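Local coordinates for tartrate dehydrogenase/decarboxylase (Pseudomonas putida, PDB 3FLK) that catalyses the NAD-dependent oxidation of (+)-tartrate to oxaloglycolate, the conversion of meso-tartrate to D-glycerate and the oxidative decarboxylation of D-malate to pyruvate, at the 1,4-dihydronicotinamide adenine dinucleotide and oxalate ion site and the interface of chains A and B. Residues are numbered along the deposited sequence; one frame, centred on the assembly and turned at random. Chains: chain A/B, Tartrate dehydrogenase/decarboxylase.

Contact 1: the 1,4-dihydronicotinamide adenine dinucleotide and oxalate ion site. Residues chain A 16, 78, 86, 94, 108, 134, 249, 262-263, 281, 283-287, 290, 297, 342; chain B 192, 194, 223, 225-226, 230. With NAI (1,4-dihydronicotinamide adenine dinucleotide), chain C; OXL (oxalate ion), chain D; MG (magnesium ion), chain E.
A:Asp249 places CG anti to its backbone N (chi1 -166°), whereas B:Asp225 has CG wedged between N and the carbonyl carbon (chi1 57°); the two carboxylates converge on one Mg2+ from different subunits. A:Asp249 OD1 lies 2.2 Å from MG, and oxalate, probably mimicking part of a substrate or intermediate, chelates through O1 and O4, with two waters also bound in a near-octahedral arrangement. Extended A:Arg108 comes end-on, NH1 and NH2 both donating to OXL O4, which lies in the guanidinium plane. A:Arg134 NH1 meets OXL O2 at 2.9 Å in a nearly straight, charged hydrogen bond, likewise in plane. B:Lys192, bent at chi2 and chi4, reaches A:Asp249 tip to tip, NZ 2.7 Å from OD2 and above the carboxylate plane; this cationic cluster probably favours a dianionic ligand. The nicotinamide of NADH lies next to the oxalate, A:Gly285 CA packing over one ring face, while A:Glu281 OE1 accepts from carboxamide N7N at 3.0 Å. At the far end A:Asn297 reads the adenine with its backbone, N to N1A at 2.9 Å and O from N6A, between the methyls of A:Ile262 and A:Ile290. This active site, binding NADH and a divalent metal, lies in the cleft of chain A, closed by helix 224-233 and neighbouring segments of chain B.

Contact 2: the interface of chains A and B. Residues chain A 158-162; chain B 157-161.
Strand 156-164 of each subunit pairs antiparallel with its twin across the dimer two-fold, so that a beta-sheet runs from one chain into the other in this homodimer of the isocitrate and isopropylmalate dehydrogenase family. The axis passes near the facing pair A:Glu160 and B:Glu160. On either side, residues 159 and 161 exchange backbone bonds: B:Ser161 N donates to A:Gln159 O at 2.8 Å, almost straight at 172°, and A:Gln159 N returns a bond to B:Ser161 O at 3.0 Å. The equivalent pair, A:Ser161 with B:Gln159, repeats this exchange, every donor lying in the plane of the carbonyl it meets.

Side chains divide between the faces of the sheet. On one, the two glutamates cross obliquely, each with CG anti to its carbonyl carbon and bent at chi2 (91°). Their methylenes meet, CG to CG at 4.1 Å, while the carboxylates diverge to 5.7 Å between the OE2 atoms of A:Glu160 and B:Glu160; the like charges would be expected to favour this separation. Alongside, A:Ile162 and B:Ile158 point the same way, CD1 of the former touching CG1 of the latter at 3.7 Å. On the other face, both serines set OG beside their own backbone N (chi1 -71° in A:Ser161), directing both hydroxyls to a shared water. That water lies 2.7 Å from B:Ser161 OG and also contacts the carbonyl oxygens of A:Gln159 and B:Gln159.

Contact 3: the interface of chains A and B. Residues chain A 87, 91, 140-146, 158-159; chain B 194-199.
A:Trp91 and A:Tyr141 turn their aromatic rings toward the B:Asn194 to B:Ser199 segment, part of the dimer interface of this isocitrate and isopropylmalate dehydrogenase family member. With CG anti to its carbonyl carbon (chi1 -77°), A:Trp91 presents the face of its five-membered ring to B:Ala197 CB, 4.0 Å from the ring centroid. Its NE1 makes weak, bent bonds to the carbonyls of B:Asn194 and B:Gly195. A:Tyr141 takes a similar first torsion, but receives B:Gly195 CA over its ring face, 3.7 Å from the centroid. The glycine carbonyl thus sits at the indole edge and its CA against the phenol face, an approach probably eased by the lack of a side chain.

Between these rings and strand 156-164, B:Ala197 N donates to A:Ser142 O at 3.1 Å, nearly along the C=O axis. B:Ile198 points its CG1 branch away from its carbonyl carbon (chi1 -59°), driving CD1 to 3.8 Å from A:Gly145 CA. Its CG2 branch turns instead toward A:Gly146 and the carbonyl of A:Ile158. Across B:Ile198 runs A:Gln159, obliquely, bent at chi2 (82°) so that its amide lies by the start of helix 199-211. There NE2 is 3.1 Å from both B:Ile198 N and B:Ser199 N, donor facing donor, so the amide is possibly flipped, its oxygen accepting from these N-H groups; the weak NE2 bond to B:Ser199 OG at 3.3 Å holds only for the orientation as built.

Contact 1: the 1,4-dihydronicotinamide adenine dinucleotide and oxalate ion site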
# COMPACT_ATOMS: atom_id res chain seq x y z
N ILE A 16 18.83 -1.23 15.42
CA ILE A 16 19.19 0.19 15.34
C ILE A 16 18.48 1.06 16.37
O ILE A 16 18.84 2.22 16.56
CB ILE A 16 19.03 0.78 13.91
CG1 ILE A 16 17.55 0.89 13.51
CG2 ILE A 16 19.85 -0.02 12.89
CD1 ILE A 16 17.29 1.88 12.39
N VAL A 78 11.47 -2.74 17.78
CA VAL A 78 11.46 -4.13 18.23
C VAL A 78 11.41 -5.11 17.06
O VAL A 78 10.65 -4.92 16.10
CB VAL A 78 10.31 -4.39 19.24
CG1 VAL A 78 8.93 -4.31 18.57
CG2 VAL A 78 10.50 -5.73 19.93
N ASP A 86 8.62 -12.37 13.95
CA ASP A 86 8.15 -10.98 13.98
C ASP A 86 6.79 -10.80 14.66
O ASP A 86 6.55 -9.78 15.30
CB ASP A 86 8.11 -10.39 12.56
CG ASP A 86 9.48 -9.95 12.06
OD1 ASP A 86 10.43 -9.82 12.87
OD2 ASP A 86 9.62 -9.73 10.83
N LEU A 94 5.37 -3.95 21.64
CA LEU A 94 4.83 -2.66 21.18
C LEU A 94 3.31 -2.64 21.04
O LEU A 94 2.66 -1.66 21.42
CB LEU A 94 5.50 -2.23 19.86
CG LEU A 94 5.01 -0.96 19.16
CD1 LEU A 94 5.16 0.30 20.02
CD2 LEU A 94 5.73 -0.78 17.84
N ARG A 108 1.66 10.52 12.32
CA ARG A 108 2.90 10.35 11.56
C ARG A 108 3.02 11.41 10.46
O ARG A 108 2.47 11.24 9.37
CB ARG A 108 2.98 8.93 10.99
CG ARG A 108 3.08 7.84 12.06
CD ARG A 108 2.96 6.43 11.50
NE ARG A 108 3.36 5.43 12.49
CZ ARG A 108 3.72 4.18 12.22
NH1 ARG A 108 3.73 3.74 10.97
NH2 ARG A 108 4.07 3.36 13.20
N ARG A 134 -3.42 7.51 11.94
CA ARG A 134 -3.61 6.07 11.82
C ARG A 134 -4.30 5.49 13.06
O ARG A 134 -3.87 5.73 14.19
CB ARG A 134 -2.25 5.39 11.59
CG ARG A 134 -2.24 3.87 11.68
CD ARG A 134 -0.82 3.36 11.88
NE ARG A 134 -0.76 1.90 11.98
CZ ARG A 134 0.31 1.21 12.36
NH1 ARG A 134 1.43 1.85 12.69
NH2 ARG A 134 0.27 -0.11 12.42
N ASP A 249 -0.35 2.20 8.32
CA ASP A 249 0.99 1.60 8.34
C ASP A 249 1.66 1.73 6.97
O ASP A 249 2.79 2.23 6.87
CB ASP A 249 0.90 0.14 8.78
CG ASP A 249 2.25 -0.47 9.14
OD1 ASP A 249 3.30 0.15 8.88
OD2 ASP A 249 2.25 -1.58 9.70
N ILE A 262 12.93 6.82 4.63
CA ILE A 262 12.12 6.46 5.79
C ILE A 262 12.83 6.83 7.10
O ILE A 262 12.25 6.75 8.18
CB ILE A 262 11.68 4.95 5.79
CG1 ILE A 262 12.77 4.00 6.34
CG2 ILE A 262 11.14 4.52 4.41
CD1 ILE A 262 14.03 3.88 5.50
N GLY A 263 14.08 7.28 6.98
CA GLY A 263 14.93 7.54 8.14
C GLY A 263 14.61 8.76 8.99
O GLY A 263 15.17 8.92 10.07
N GLU A 281 8.11 7.15 19.05
CA GLU A 281 9.02 6.23 18.37
C GLU A 281 9.16 6.63 16.90
O GLU A 281 8.30 7.31 16.36
CB GLU A 281 8.48 4.79 18.45
CG GLU A 281 7.15 4.58 17.72
CD GLU A 281 6.75 3.13 17.54
OE1 GLU A 281 7.62 2.24 17.53
OE2 GLU A 281 5.53 2.88 17.39
N VAL A 283 8.95 5.76 12.88
CA VAL A 283 8.16 4.88 12.03
C VAL A 283 8.94 3.59 11.72
O VAL A 283 8.38 2.49 11.75
CB VAL A 283 7.71 5.58 10.72
CG1 VAL A 283 7.05 4.58 9.77
CG2 VAL A 283 6.76 6.73 11.02
N HIS A 284 10.24 3.73 11.47
CA HIS A 284 11.09 2.61 11.05
C HIS A 284 11.23 1.50 12.10
O HIS A 284 10.99 1.71 13.29
CB HIS A 284 12.47 3.10 10.60
CG HIS A 284 13.32 3.66 11.70
ND1 HIS A 284 13.82 2.89 12.73
CD2 HIS A 284 13.80 4.92 11.90
CE1 HIS A 284 14.54 3.65 13.54
NE2 HIS A 284 14.55 4.88 13.05
N GLY A 285 11.64 0.31 11.65
CA GLY A 285 11.85 -0.82 12.54
C GLY A 285 13.28 -0.94 13.04
O GLY A 285 14.01 0.05 13.12
N SER A 286 13.67 -2.17 13.37
CA SER A 286 14.99 -2.44 13.97
C SER A 286 16.13 -2.52 12.95
O SER A 286 17.30 -2.59 13.34
CB SER A 286 14.93 -3.72 14.81
OG SER A 286 14.54 -4.83 14.02
N ALA A 287 15.79 -2.52 11.66
CA ALA A 287 16.76 -2.55 10.56
C ALA A 287 17.98 -3.47 10.80
O ALA A 287 19.12 -2.98 10.88
CB ALA A 287 17.21 -1.13 10.20
N ILE A 290 21.40 -3.25 8.69
CA ILE A 290 22.36 -2.15 8.88
C ILE A 290 22.82 -1.96 10.34
O ILE A 290 23.67 -1.12 10.63
CB ILE A 290 21.86 -0.78 8.32
CG1 ILE A 290 20.56 -0.33 8.99
CG2 ILE A 290 21.74 -0.83 6.79
CD1 ILE A 290 20.30 1.17 8.91
N ASN A 297 20.00 6.50 10.30
CA ASN A 297 19.54 7.88 10.43
C ASN A 297 18.84 8.06 11.78
O ASN A 297 17.85 7.38 12.06
CB ASN A 297 18.58 8.21 9.27
CG ASN A 297 18.36 9.70 9.09
OD1 ASN A 297 18.55 10.49 10.02
ND2 ASN A 297 17.96 10.10 7.89
N ASP A 342 21.64 7.40 3.83
CA ASP A 342 20.28 7.28 3.27
C ASP A 342 19.76 8.61 2.73
O ASP A 342 18.81 8.64 1.94
CB ASP A 342 19.31 6.68 4.30
CG ASP A 342 19.13 7.55 5.52
OD1 ASP A 342 18.02 8.10 5.70
OD2 ASP A 342 20.10 7.70 6.29
N LYS B 192 3.08 -9.30 5.70
CA LYS B 192 2.97 -8.44 6.88
C LYS B 192 2.84 -9.31 8.12
O LYS B 192 1.84 -9.25 8.85
CB LYS B 192 1.81 -7.44 6.76
CG LYS B 192 1.99 -6.17 7.61
CD LYS B 192 3.36 -5.51 7.35
CE LYS B 192 3.42 -4.07 7.83
NZ LYS B 192 3.55 -3.96 9.31
N ASN B 194 4.20 -9.33 10.98
CA ASN B 194 4.24 -8.78 12.34
C ASN B 194 2.85 -8.37 12.82
O ASN B 194 2.41 -8.83 13.87
CB ASN B 194 5.29 -7.67 12.52
CG ASN B 194 5.28 -6.63 11.40
OD1 ASN B 194 4.27 -6.41 10.72
ND2 ASN B 194 6.42 -5.99 11.20
N HIS B 223 7.90 -6.85 4.23
CA HIS B 223 6.70 -6.29 4.85
C HIS B 223 6.12 -5.25 3.90
O HIS B 223 6.85 -4.48 3.29
CB HIS B 223 7.02 -5.68 6.21
CG HIS B 223 7.34 -6.69 7.27
ND1 HIS B 223 6.53 -7.76 7.56
CD2 HIS B 223 8.39 -6.77 8.13
CE1 HIS B 223 7.06 -8.47 8.54
NE2 HIS B 223 8.19 -7.89 8.90
N ASP B 225 4.61 -2.43 4.03
CA ASP B 225 4.91 -1.01 4.18
C ASP B 225 6.24 -0.62 3.53
O ASP B 225 6.29 0.29 2.71
CB ASP B 225 4.82 -0.55 5.64
CG ASP B 225 5.74 -1.33 6.58
OD1 ASP B 225 6.26 -2.40 6.21
OD2 ASP B 225 5.93 -0.85 7.71
N ILE B 226 7.31 -1.35 3.86
CA ILE B 226 8.61 -1.06 3.27
C ILE B 226 8.70 -1.49 1.80
O ILE B 226 9.44 -0.90 1.02
CB ILE B 226 9.79 -1.62 4.12
CG1 ILE B 226 11.13 -1.02 3.65
CG2 ILE B 226 9.81 -3.16 4.12
CD1 ILE B 226 11.27 0.47 3.94
N ARG B 230 10.03 0.76 -1.28
CA ARG B 230 11.06 0.29 -2.23
C ARG B 230 10.63 0.38 -3.69
O ARG B 230 11.47 0.50 -4.57
CB ARG B 230 11.53 -1.12 -1.88
CG ARG B 230 12.40 -1.17 -0.63
CD ARG B 230 13.14 -2.50 -0.51
NE ARG B 230 14.09 -2.49 0.60
CZ ARG B 230 13.88 -3.08 1.77
NH1 ARG B 230 12.75 -3.74 1.99
NH2 ARG B 230 14.80 -3.03 2.73
PA NAI C . 12.78 -1.57 8.87
O1A NAI C . 12.13 -0.25 9.01
O2A NAI C . 13.51 -1.97 10.09
O5B NAI C . 13.82 -1.51 7.64
C5B NAI C . 13.41 -1.35 6.31
C4B NAI C . 14.55 -0.78 5.47
O4B NAI C . 14.74 0.59 5.79
C3B NAI C . 15.87 -1.50 5.74
O3B NAI C . 16.54 -1.66 4.51
C2B NAI C . 16.62 -0.55 6.65
O2B NAI C . 18.01 -0.62 6.46
C1B NAI C . 16.05 0.81 6.29
N9A NAI C . 16.01 1.70 7.47
C8A NAI C . 15.12 1.64 8.52
N7A NAI C . 15.42 2.63 9.39
C5A NAI C . 16.48 3.31 8.92
C6A NAI C . 17.19 4.41 9.41
N6A NAI C . 16.83 4.98 10.56
N1A NAI C . 18.25 4.90 8.69
C2A NAI C . 18.62 4.32 7.49
N3A NAI C . 17.91 3.24 7.01
C4A NAI C . 16.86 2.74 7.71
O3 NAI C . 11.63 -2.62 8.45
PN NAI C . 11.79 -4.18 8.06
O1N NAI C . 13.12 -4.45 7.46
O2N NAI C . 10.59 -4.52 7.26
O5D NAI C . 11.67 -4.93 9.47
C5D NAI C . 12.79 -5.18 10.29
C4D NAI C . 12.33 -5.57 11.70
O4D NAI C . 11.78 -4.44 12.35
C3D NAI C . 11.26 -6.64 11.72
O3D NAI C . 11.53 -7.49 12.80
C2D NAI C . 9.97 -5.88 11.97
O2D NAI C . 9.01 -6.66 12.65
C1D NAI C . 10.47 -4.73 12.82
N1N NAI C . 9.65 -3.50 12.78
C2N NAI C . 9.32 -2.93 13.98
C3N NAI C . 8.57 -1.76 14.03
C7N NAI C . 8.46 -1.02 15.33
O7N NAI C . 9.18 -1.47 16.45
N7N NAI C . 7.67 0.05 15.40
C4N NAI C . 8.16 -1.17 12.83
C5N NAI C . 8.50 -1.75 11.61
C6N NAI C . 9.26 -2.92 11.60
C1 OXL D . 4.64 -1.36 11.71
C2 OXL D . 4.32 -0.00 12.16
O1 OXL D . 5.21 -1.51 10.60
O2 OXL D . 3.74 0.17 13.25
O3 OXL D . 4.32 -2.33 12.42
O4 OXL D . 4.65 0.97 11.43
MG MG E . 5.42 0.39 9.24
O HOH W 1 7.37 0.85 9.85
O HOH W 2 4.95 2.18 8.45
O HOH W 3 10.50 -6.46 5.47
O HOH W 4 8.57 -2.78 7.87
O HOH W 5 6.43 1.99 13.88

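Contact 2: the interface of chains A and B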
# COMPACT_ATOMS: atom_id res chain seq x y z
N ILE A 158 -7.79 -18.80 9.08
CA ILE A 158 -8.77 -17.72 9.24
C ILE A 158 -8.19 -16.60 10.09
O ILE A 158 -7.55 -16.84 11.11
CB ILE A 158 -10.07 -18.23 9.89
CG1 ILE A 158 -10.57 -19.49 9.17
CG2 ILE A 158 -11.15 -17.15 9.85
CD1 ILE A 158 -11.19 -20.51 10.08
N GLN A 159 -8.43 -15.37 9.65
CA GLN A 159 -7.95 -14.17 10.32
C GLN A 159 -9.10 -13.15 10.41
O GLN A 159 -9.63 -12.74 9.38
CB GLN A 159 -6.77 -13.59 9.54
CG GLN A 159 -6.22 -12.27 10.05
CD GLN A 159 -5.26 -12.44 11.20
OE1 GLN A 159 -5.63 -12.31 12.36
NE2 GLN A 159 -4.01 -12.75 10.88
N GLU A 160 -9.47 -12.75 11.62
CA GLU A 160 -10.57 -11.79 11.81
C GLU A 160 -10.10 -10.34 11.89
O GLU A 160 -9.05 -10.06 12.47
CB GLU A 160 -11.38 -12.11 13.08
CG GLU A 160 -12.34 -13.26 12.94
CD GLU A 160 -11.71 -14.58 13.33
OE1 GLU A 160 -11.28 -14.71 14.50
OE2 GLU A 160 -11.65 -15.49 12.48
N SER A 161 -10.88 -9.44 11.29
CA SER A 161 -10.67 -8.00 11.43
C SER A 161 -11.86 -7.40 12.17
O SER A 161 -13.01 -7.61 11.78
CB SER A 161 -10.53 -7.33 10.06
OG SER A 161 -9.31 -7.67 9.43
N ILE A 162 -11.58 -6.66 13.24
CA ILE A 162 -12.62 -6.06 14.07
C ILE A 162 -12.59 -4.54 13.99
O ILE A 162 -11.55 -3.92 14.23
CB ILE A 162 -12.51 -6.49 15.56
CG1 ILE A 162 -12.36 -8.01 15.70
CG2 ILE A 162 -13.70 -5.96 16.38
CD1 ILE A 162 -13.54 -8.83 15.23
N VAL B 157 -18.25 -4.44 13.93
CA VAL B 157 -18.17 -4.98 12.58
C VAL B 157 -17.03 -6.00 12.51
O VAL B 157 -15.91 -5.72 12.92
CB VAL B 157 -17.99 -3.85 11.53
CG1 VAL B 157 -17.74 -4.42 10.15
CG2 VAL B 157 -19.21 -2.95 11.52
N ILE B 158 -17.35 -7.19 12.00
CA ILE B 158 -16.37 -8.26 11.86
C ILE B 158 -16.23 -8.65 10.39
O ILE B 158 -17.22 -8.80 9.68
CB ILE B 158 -16.76 -9.52 12.71
CG1 ILE B 158 -17.03 -9.15 14.17
CG2 ILE B 158 -15.66 -10.59 12.65
CD1 ILE B 158 -18.49 -8.84 14.49
N GLN B 159 -14.98 -8.78 9.93
CA GLN B 159 -14.71 -9.31 8.60
C GLN B 159 -13.62 -10.38 8.64
O GLN B 159 -12.56 -10.16 9.23
CB GLN B 159 -14.35 -8.21 7.61
CG GLN B 159 -14.35 -8.70 6.16
CD GLN B 159 -14.12 -7.59 5.17
OE1 GLN B 159 -13.05 -7.51 4.56
NE2 GLN B 159 -15.11 -6.73 5.01
N GLU B 160 -13.88 -11.51 8.00
CA GLU B 160 -12.96 -12.65 8.01
C GLU B 160 -12.14 -12.71 6.74
O GLU B 160 -12.67 -12.54 5.64
CB GLU B 160 -13.72 -13.97 8.18
CG GLU B 160 -14.43 -14.13 9.51
CD GLU B 160 -15.86 -13.62 9.49
OE1 GLU B 160 -16.66 -14.14 8.68
OE2 GLU B 160 -16.19 -12.73 10.29
N SER B 161 -10.84 -12.95 6.89
CA SER B 161 -9.95 -13.24 5.78
C SER B 161 -9.66 -14.74 5.77
O SER B 161 -9.33 -15.31 6.81
CB SER B 161 -8.64 -12.46 5.91
OG SER B 161 -8.86 -11.06 5.90
O HOH W 6 -9.79 -10.18 8.29

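Contact 3: the interface of chains A and B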
# COMPACT_ATOMS: atom_id res chain seq x y z
N HIS A 87 5.91 -11.79 14.52
CA HIS A 87 4.59 -11.70 15.15
C HIS A 87 4.68 -11.89 16.67
O HIS A 87 3.90 -11.31 17.41
CB HIS A 87 3.58 -12.66 14.52
CG HIS A 87 3.84 -14.11 14.80
ND1 HIS A 87 4.76 -14.85 14.09
CD2 HIS A 87 3.29 -14.96 15.71
CE1 HIS A 87 4.78 -16.09 14.55
NE2 HIS A 87 3.89 -16.18 15.53
N TRP A 91 3.78 -8.38 18.93
CA TRP A 91 2.59 -8.60 19.75
C TRP A 91 2.92 -8.74 21.24
O TRP A 91 2.07 -8.46 22.09
CB TRP A 91 1.80 -9.81 19.25
CG TRP A 91 1.00 -9.50 18.03
CD1 TRP A 91 1.42 -9.58 16.73
CD2 TRP A 91 -0.36 -9.05 17.99
NE1 TRP A 91 0.40 -9.21 15.88
CE2 TRP A 91 -0.70 -8.88 16.63
CE3 TRP A 91 -1.32 -8.78 18.96
CZ2 TRP A 91 -1.96 -8.44 16.22
CZ3 TRP A 91 -2.58 -8.34 18.56
CH2 TRP A 91 -2.89 -8.18 17.20
N GLU A 140 -7.32 -4.33 10.98
CA GLU A 140 -6.75 -5.48 10.27
C GLU A 140 -5.66 -6.20 11.05
O GLU A 140 -5.43 -7.39 10.84
CB GLU A 140 -6.21 -5.06 8.90
CG GLU A 140 -7.18 -4.26 8.03
CD GLU A 140 -7.07 -2.75 8.22
OE1 GLU A 140 -6.66 -2.29 9.31
OE2 GLU A 140 -7.39 -2.01 7.26
N TYR A 141 -4.99 -5.48 11.95
CA TYR A 141 -3.95 -6.10 12.76
C TYR A 141 -4.57 -6.86 13.91
O TYR A 141 -5.13 -6.29 14.85
CB TYR A 141 -2.92 -5.07 13.23
CG TYR A 141 -2.01 -4.59 12.12
CD1 TYR A 141 -1.96 -5.26 10.89
CD2 TYR A 141 -1.17 -3.49 12.30
CE1 TYR A 141 -1.12 -4.83 9.86
CE2 TYR A 141 -0.33 -3.05 11.28
CZ TYR A 141 -0.31 -3.73 10.07
OH TYR A 141 0.52 -3.30 9.06
N SER A 142 -4.48 -8.18 13.80
CA SER A 142 -5.27 -9.07 14.62
C SER A 142 -4.53 -10.37 14.91
O SER A 142 -3.71 -10.83 14.12
CB SER A 142 -6.59 -9.37 13.90
OG SER A 142 -7.30 -10.42 14.53
N SER A 143 -4.83 -10.94 16.08
CA SER A 143 -4.37 -12.28 16.42
C SER A 143 -5.59 -13.19 16.63
O SER A 143 -5.50 -14.23 17.30
CB SER A 143 -3.49 -12.23 17.67
OG SER A 143 -4.19 -11.66 18.76
N LEU A 144 -6.72 -12.79 16.05
CA LEU A 144 -7.96 -13.55 16.15
C LEU A 144 -8.14 -14.45 14.94
O LEU A 144 -7.98 -14.02 13.79
CB LEU A 144 -9.17 -12.61 16.26
CG LEU A 144 -9.08 -11.41 17.21
CD1 LEU A 144 -10.11 -10.38 16.81
CD2 LEU A 144 -9.25 -11.83 18.65
N GLY A 145 -8.48 -15.71 15.21
CA GLY A 145 -8.67 -16.71 14.17
C GLY A 145 -7.90 -17.96 14.50
O GLY A 145 -7.85 -18.38 15.67
N GLY A 146 -7.28 -18.56 13.49
CA GLY A 146 -6.48 -19.76 13.68
C GLY A 146 -6.43 -20.65 12.46
O GLY A 146 -6.76 -20.24 11.35
N ILE A 158 -7.79 -18.80 9.08
CA ILE A 158 -8.77 -17.72 9.24
C ILE A 158 -8.19 -16.60 10.09
O ILE A 158 -7.55 -16.84 11.11
CB ILE A 158 -10.07 -18.23 9.89
CG1 ILE A 158 -10.57 -19.49 9.17
CG2 ILE A 158 -11.15 -17.15 9.85
CD1 ILE A 158 -11.19 -20.51 10.08
N GLN A 159 -8.43 -15.37 9.65
CA GLN A 159 -7.95 -14.17 10.32
C GLN A 159 -9.10 -13.15 10.41
O GLN A 159 -9.63 -12.74 9.38
CB GLN A 159 -6.77 -13.59 9.54
CG GLN A 159 -6.22 -12.27 10.05
CD GLN A 159 -5.26 -12.44 11.20
OE1 GLN A 159 -5.63 -12.31 12.36
NE2 GLN A 159 -4.01 -12.75 10.88
N ASN B 194 4.20 -9.33 10.98
CA ASN B 194 4.24 -8.78 12.34
C ASN B 194 2.85 -8.37 12.82
O ASN B 194 2.41 -8.83 13.87
CB ASN B 194 5.29 -7.67 12.52
CG ASN B 194 5.28 -6.63 11.40
OD1 ASN B 194 4.27 -6.41 10.72
ND2 ASN B 194 6.42 -5.99 11.20
N GLY B 195 2.16 -7.54 12.04
CA GLY B 195 0.82 -7.07 12.38
C GLY B 195 -0.29 -8.10 12.24
O GLY B 195 -1.16 -8.21 13.12
N MSE B 196 -0.28 -8.85 11.14
CA MSE B 196 -1.26 -9.92 10.93
C MSE B 196 -0.70 -11.25 11.44
O MSE B 196 0.01 -11.95 10.73
CB MSE B 196 -1.66 -9.99 9.46
CG MSE B 196 -2.83 -9.08 9.11
SE MSE B 196 -2.52 -7.97 7.54
CE MSE B 196 -2.56 -9.32 6.13
N ALA B 197 -1.05 -11.57 12.69
CA ALA B 197 -0.37 -12.63 13.45
C ALA B 197 -0.66 -14.07 13.03
O ALA B 197 0.04 -14.99 13.44
CB ALA B 197 -0.63 -12.45 14.94
N ILE B 198 -1.69 -14.27 12.21
CA ILE B 198 -2.10 -15.62 11.81
C ILE B 198 -1.93 -15.90 10.30
O ILE B 198 -1.24 -16.84 9.91
CB ILE B 198 -3.53 -15.97 12.29
CG1 ILE B 198 -3.61 -15.87 13.82
CG2 ILE B 198 -3.94 -17.37 11.83
CD1 ILE B 198 -5.00 -15.94 14.39
N SER B 199 -2.55 -15.05 9.48
CA SER B 199 -2.54 -15.21 8.03
C SER B 199 -1.16 -15.07 7.39
O SER B 199 -0.77 -15.88 6.55
CB SER B 199 -3.50 -14.21 7.38
OG SER B 199 -3.11 -12.88 7.67

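Contacts 2 and 3 are neighbours, their C-alpha centres about 10 Å apart, and share A:Ile158 and A:Gln159: the backbone of strand 156-164 pairs across the two-fold in contact 2, while the A:Gln159 side chain serves contact 3. Contact 3 lies about 18 Å from contact 1 and shares B:Asn194, whose side chain faces the cofactor and whose carbonyl faces A:Trp91. Helix 86-91 likewise contributes to both. Contact 2 is about 25 Å from contact 1. Dimerisation and active-site construction are therefore coupled: the interface brings chain B residues into the chain A pocket, and symmetry repeats this in the other subunit.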